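Local coordinates for 30-kDa cleavage and polyadenylation specificity factor 30 (Arabidopsis thaliana, PDB 5ZUU), which reads N6-methyladenosine in RNA through its YTH domain and, within the cleavage and polyadenylation complex, helps form pre-mRNA 3' ends and choose poly(A) sites, at residues A47-A52 against V59-S64; E28-S33 against S158-I163. One frame throughout, in Å; residues are numbered along the deposited sequence.

Contact 1 of 2, residues A47-A52 against V59-S64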
loop_
_atom_site.group_PDB
_atom_site.type_symbol
_atom_site.label_atom_id
_atom_site.label_comp_id
_atom_site.label_asym_id
_atom_site.label_seq_id
_atom_site.Cartn_x
_atom_site.Cartn_y
_atom_site.Cartn_z
ATOM N N ALA A 47 -2.998 -4.008 -15.462
ATOM C CA ALA A 47 -3.867 -3.167 -16.226
ATOM C C ALA A 47 -4.887 -2.482 -15.312
ATOM O O ALA A 47 -5.293 -1.304 -15.538
ATOM C CB ALA A 47 -4.605 -4.001 -17.250
ATOM N N LYS A 48 -5.321 -3.198 -14.307
ATOM C CA LYS A 48 -6.228 -2.574 -13.396
ATOM C C LYS A 48 -5.631 -1.528 -12.481
ATOM O O LYS A 48 -6.274 -0.505 -12.283
ATOM C CB LYS A 48 -7.100 -3.554 -12.678
ATOM C CG LYS A 48 -6.718 -4.181 -11.385
ATOM C CD LYS A 48 -8.060 -4.611 -10.793
ATOM C CE LYS A 48 -7.934 -5.890 -10.087
ATOM N NZ LYS A 48 -9.212 -6.095 -9.361
ATOM N N LEU A 49 -4.389 -1.705 -12.050
ATOM C CA LEU A 49 -3.746 -0.623 -11.360
ATOM C C LEU A 49 -3.481 0.505 -12.331
ATOM O O LEU A 49 -3.598 1.638 -11.906
ATOM C CB LEU A 49 -2.444 -1.024 -10.609
ATOM C CG LEU A 49 -2.668 -2.031 -9.511
ATOM C CD1 LEU A 49 -1.374 -2.294 -8.796
ATOM C CD2 LEU A 49 -3.744 -1.610 -8.504
ATOM N N ASN A 50 -3.168 0.236 -13.601
ATOM C CA ASN A 50 -2.910 1.360 -14.523
ATOM C C ASN A 50 -4.204 2.118 -14.837
ATOM O O ASN A 50 -4.200 3.346 -15.022
ATOM C CB ASN A 50 -2.190 0.918 -15.828
ATOM C CG ASN A 50 -0.671 0.805 -15.676
ATOM O OD1 ASN A 50 -0.098 1.311 -14.716
ATOM N ND2 ASN A 50 -0.022 0.111 -16.609
ATOM N N GLU A 51 -5.319 1.399 -14.908
ATOM C CA GLU A 51 -6.591 2.043 -15.164
ATOM C C GLU A 51 -6.910 2.986 -13.997
ATOM O O GLU A 51 -7.415 4.075 -14.174
ATOM C CB GLU A 51 -7.688 0.952 -15.373
ATOM C CG GLU A 51 -9.068 1.427 -15.891
ATOM C CD GLU A 51 -10.010 2.003 -14.790
ATOM O OE1 GLU A 51 -10.952 2.779 -15.117
ATOM O OE2 GLU A 51 -9.832 1.714 -13.585
ATOM N N ALA A 52 -6.662 2.541 -12.778
ATOM C CA ALA A 52 -6.893 3.391 -11.585
ATOM C C ALA A 52 -5.904 4.569 -11.603
ATOM O O ALA A 52 -6.322 5.713 -11.441
ATOM C CB ALA A 52 -6.750 2.559 -10.328
ATOM N N VAL A 59 -4.036 6.822 -6.137
ATOM C CA VAL A 59 -4.361 5.462 -5.934
ATOM C C VAL A 59 -3.646 5.085 -4.674
ATOM O O VAL A 59 -2.376 5.189 -4.543
ATOM C CB VAL A 59 -3.885 4.613 -7.126
ATOM C CG1 VAL A 59 -4.128 3.128 -6.857
ATOM C CG2 VAL A 59 -4.613 5.055 -8.362
ATOM N N ILE A 60 -4.470 4.725 -3.704
ATOM C CA ILE A 60 -4.018 4.327 -2.390
ATOM C C ILE A 60 -4.038 2.801 -2.250
ATOM O O ILE A 60 -5.086 2.169 -2.399
ATOM C CB ILE A 60 -4.854 5.011 -1.281
ATOM C CG1 ILE A 60 -4.855 6.533 -1.504
ATOM C CG2 ILE A 60 -4.304 4.642 0.129
ATOM C CD1 ILE A 60 -3.468 7.156 -1.595
ATOM N N LEU A 61 -2.868 2.227 -1.986
ATOM C CA LEU A 61 -2.658 0.764 -1.836
ATOM C C LEU A 61 -2.521 0.446 -0.363
ATOM O O LEU A 61 -1.558 0.832 0.261
ATOM C CB LEU A 61 -1.368 0.396 -2.557
ATOM C CG LEU A 61 -1.311 0.855 -4.030
ATOM C CD1 LEU A 61 -0.004 0.458 -4.627
ATOM C CD2 LEU A 61 -2.441 0.233 -4.857
ATOM N N ILE A 62 -3.482 -0.289 0.178
ATOM C CA ILE A 62 -3.503 -0.720 1.533
ATOM C C ILE A 62 -2.961 -2.132 1.600
ATOM O O ILE A 62 -3.630 -3.079 1.164
ATOM C CB ILE A 62 -4.957 -0.661 2.069
ATOM C CG1 ILE A 62 -5.476 0.776 2.000
ATOM C CG2 ILE A 62 -5.061 -1.197 3.487
ATOM C CD1 ILE A 62 -6.994 0.944 2.305
ATOM N N PHE A 63 -1.791 -2.305 2.225
ATOM C CA PHE A 63 -1.047 -3.555 2.226
ATOM C C PHE A 63 -1.412 -4.455 3.335
ATOM O O PHE A 63 -1.647 -4.045 4.430
ATOM C CB PHE A 63 0.472 -3.334 2.334
ATOM C CG PHE A 63 1.107 -3.049 1.036
ATOM C CD1 PHE A 63 0.729 -1.900 0.308
ATOM C CD2 PHE A 63 2.077 -3.906 0.495
ATOM C CE1 PHE A 63 1.332 -1.598 -0.916
ATOM C CE2 PHE A 63 2.663 -3.620 -0.730
ATOM C CZ PHE A 63 2.298 -2.467 -1.442
ATOM N N SER A 64 -1.362 -5.721 3.058
ATOM C CA SER A 64 -1.503 -6.708 4.071
ATOM C C SER A 64 -0.762 -7.942 3.701
ATOM O O SER A 64 -1.021 -8.536 2.615
ATOM C CB SER A 64 -2.945 -6.991 4.303
ATOM O OG SER A 64 -3.077 -8.165 5.133
#
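Val59 holds CG1 anti to its backbone N (chi1 175°), a setting that leaves CG2 beside that nitrogen, where it meets Ala52. Leu49 and Leu61 reach each other in a different way: in both, CD1 runs on in the extended direction (chi2 -177° and 179°), leaving CD2 as the branch turned to the partner, and the two CD2 methyls meet tip to tip at 4.3 Å. These four apolar residues show how a YTH domain, a member of the PUA clan, packs a helix on its central mixed sheet. Helix 46-55 passes through a short turn into strand 58-65, then lies back against the strand it has just led to, so the two elements close on each other within a few residues. Strand 58-65 sits inside the sheet, parallel to strand 17-24 and antiparallel to strand 70-77; Val59 points at the helix, whereas Leu61 reaches it with the end of its side chain. The side chains that meet are all apolar and buried; with only 148 Å² covered on both sides together, they form one small patch of a larger core. Leu49 is also packed by Met77 and Phe103, and Leu61 by Val22, Phe103 and Val105, which widens the patch across neighbouring strands. The polar residues of the helix turn elsewhere: Glu51 forms a salt bridge with Arg18, and Asn50 OD1 accepts a hydrogen bond from Ile81 N. Where the helix comes nearest to the strand, Ala52 CA and Val59 CA are 6.5 Å apart. The valine branch also presses on the helix backbone: Val59 CG2 lies 3.8 Å from Ala52 CB but 3.5 Å from Ala52 C, beside a carbonyl oxygen, Ala52 O, that is hydrogen-bonded to Ser55 OG.

Contact 2 of 2, residues E28-S33 against S158-I163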
loop_
_atom_site.group_PDB
_atom_site.type_symbol
_atom_site.label_atom_id
_atom_site.label_comp_id
_atom_site.label_asym_id
_atom_site.label_seq_id
_atom_site.Cartn_x
_atom_site.Cartn_y
_atom_site.Cartn_z
ATOM N N GLU A 28 9.132 -10.277 3.829
ATOM C CA GLU A 28 10.400 -9.831 3.238
ATOM C C GLU A 28 10.107 -8.874 2.123
ATOM O O GLU A 28 10.750 -7.847 2.073
ATOM C CB GLU A 28 11.274 -10.971 2.739
ATOM C CG GLU A 28 11.719 -11.933 3.835
ATOM C CD GLU A 28 10.748 -13.101 4.080
ATOM O OE1 GLU A 28 11.103 -14.273 3.769
ATOM O OE2 GLU A 28 9.629 -12.857 4.591
ATOM N N ASN A 29 9.174 -9.170 1.216
ATOM C CA ASN A 29 8.909 -8.253 0.085
ATOM C C ASN A 29 8.334 -6.905 0.518
ATOM O O ASN A 29 8.660 -5.908 0.009
ATOM C CB ASN A 29 8.049 -8.907 -0.990
ATOM C CG ASN A 29 8.780 -10.025 -1.736
ATOM O OD1 ASN A 29 8.188 -10.779 -2.480
ATOM N ND2 ASN A 29 10.041 -10.112 -1.524
ATOM N N PHE A 30 7.433 -6.966 1.456
ATOM C CA PHE A 30 6.860 -5.773 2.023
ATOM C C PHE A 30 7.955 -4.857 2.606
ATOM O O PHE A 30 7.973 -3.646 2.395
ATOM C CB PHE A 30 5.827 -6.197 3.074
ATOM C CG PHE A 30 5.470 -5.112 4.034
ATOM C CD1 PHE A 30 4.944 -3.927 3.568
ATOM C CD2 PHE A 30 5.693 -5.277 5.436
ATOM C CE1 PHE A 30 4.597 -2.924 4.463
ATOM C CE2 PHE A 30 5.338 -4.295 6.321
ATOM C CZ PHE A 30 4.806 -3.098 5.820
ATOM N N GLU A 31 8.861 -5.465 3.355
ATOM C CA GLU A 31 10.027 -4.705 3.920
ATOM C C GLU A 31 10.967 -4.139 2.902
ATOM O O GLU A 31 11.348 -2.999 2.999
ATOM C CB GLU A 31 10.744 -5.522 4.972
ATOM C CG GLU A 31 9.828 -5.629 6.173
ATOM C CD GLU A 31 10.360 -6.476 7.283
ATOM O OE1 GLU A 31 11.578 -6.708 7.311
ATOM O OE2 GLU A 31 9.533 -6.877 8.134
ATOM N N LEU A 32 11.216 -4.896 1.850
ATOM C CA LEU A 32 11.948 -4.399 0.711
ATOM C C LEU A 32 11.243 -3.225 0.028
ATOM O O LEU A 32 11.891 -2.234 -0.395
ATOM C CB LEU A 32 12.149 -5.538 -0.286
ATOM C CG LEU A 32 13.419 -5.517 -1.127
ATOM C CD1 LEU A 32 14.665 -5.623 -0.256
ATOM C CD2 LEU A 32 13.403 -6.672 -2.118
ATOM N N SER A 33 9.918 -3.338 -0.113
ATOM C CA SER A 33 9.158 -2.226 -0.658
ATOM C C SER A 33 9.343 -0.923 0.149
ATOM O O SER A 33 9.490 0.172 -0.373
ATOM C CB SER A 33 7.688 -2.612 -0.713
ATOM O OG SER A 33 6.946 -1.554 -1.203
ATOM N N SER A 158 4.598 1.969 13.126
ATOM C CA SER A 158 5.479 0.880 13.354
ATOM C C SER A 158 6.897 1.397 13.132
ATOM O O SER A 158 7.149 2.533 12.634
ATOM C CB SER A 158 5.216 -0.328 12.398
ATOM O OG SER A 158 5.495 0.070 11.064
ATOM N N GLU A 159 7.839 0.549 13.509
ATOM C CA GLU A 159 9.277 0.838 13.260
ATOM C C GLU A 159 9.600 1.108 11.790
ATOM O O GLU A 159 10.475 1.920 11.515
ATOM C CB GLU A 159 10.195 -0.262 13.807
ATOM C CG GLU A 159 9.755 -1.665 13.452
ATOM C CD GLU A 159 8.877 -2.275 14.522
ATOM O OE1 GLU A 159 9.451 -3.008 15.343
ATOM O OE2 GLU A 159 7.638 -1.997 14.560
ATOM N N LEU A 160 8.854 0.515 10.851
ATOM C CA LEU A 160 9.069 0.750 9.415
ATOM C C LEU A 160 8.811 2.145 8.981
ATOM O O LEU A 160 9.345 2.557 7.940
ATOM C CB LEU A 160 8.224 -0.190 8.537
ATOM C CG LEU A 160 8.584 -1.684 8.731
ATOM C CD1 LEU A 160 7.618 -2.648 8.046
ATOM C CD2 LEU A 160 10.011 -1.962 8.293
ATOM N N MET A 161 7.971 2.888 9.708
ATOM C CA MET A 161 7.626 4.252 9.274
ATOM C C MET A 161 8.857 5.137 9.130
ATOM O O MET A 161 9.063 5.756 8.091
ATOM C CB MET A 161 6.646 4.924 10.210
ATOM C CG MET A 161 6.117 6.256 9.676
ATOM S SD MET A 161 4.754 6.191 8.465
ATOM C CE MET A 161 5.612 6.553 6.943
ATOM N N ALA A 162 9.624 5.248 10.200
ATOM C CA ALA A 162 10.839 6.075 10.175
ATOM C C ALA A 162 11.847 5.499 9.137
ATOM O O ALA A 162 12.465 6.239 8.369
ATOM C CB ALA A 162 11.435 6.160 11.604
ATOM N N ILE A 163 11.916 4.171 9.038
ATOM C CA ILE A 163 12.741 3.533 7.980
ATOM C C ILE A 163 12.364 4.064 6.590
ATOM O O ILE A 163 13.232 4.475 5.795
ATOM C CB ILE A 163 12.684 2.007 8.046
ATOM C CG1 ILE A 163 13.406 1.518 9.317
ATOM C CG2 ILE A 163 13.405 1.415 6.849
ATOM C CD1 ILE A 163 13.185 0.052 9.607
#
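The Phe30 ring receives Leu160 CD1 at a slant, near the end of the ring farthest from its own backbone: the methyl is 3.3 Å from Phe30 CE2 and 3.6 Å from Phe30 CZ. The first of these is closer than two such carbons normally come and is best treated with reserve. Leu110 of strand 103-114 touches the same phenylalanine and also Leu160, so ring and methyl share a neighbour in the sheet. What carries the ring outward from helix 27-36 is a chi1 of 162°, which sets CG anti to the backbone N. One residue on, Glu31 lends only the aliphatic part of its side chain: Glu31 CG is 4.2 Å from Leu160 CD1, and the two side chains run at about a right angle. Leu160 CD1 thus meets a buried ring and the stem of an exposed glutamate at once. In the YTH domain construct this is where the C-terminal helix, 159-172, is laid against helix 27-36, the two segments in contact being 125 residues apart at their closest ends; Leu160 on Val34 and Ile163 on Gln35 carry the pairing along. Ser158 stands at the N-cap of the later helix. Its backbone is hydrogen-bonded to Leu110, and its OG accepts a weak capping bond from Leu160 N, 3.4 Å long and bent to 132° at the hydrogen. The cap therefore meets the very residue whose side chain makes the contact, while Met161 N closes the first turn onto Ser158 O at 3.1 Å.

Contacts 1 and 2 have centres 19 Å apart, on opposite sides of the chain's centre, and the first falls wholly within the long stretch of chain that separates the two halves of the second. Two aromatic residues nevertheless bring them together: Phe63 CD2 packs 4.2 Å from Phe30 CD1. Phe63 also meets Trp39 edge-to-face, and Asn29, next to Phe30, touches both Trp39 and Trp90. YTH domains in general hold the methylated adenine in a cage of aromatic side chains. The nearest atom of contact 1 is about 5 Å from the bound RNA as a whole, against about 12 Å for contact 2.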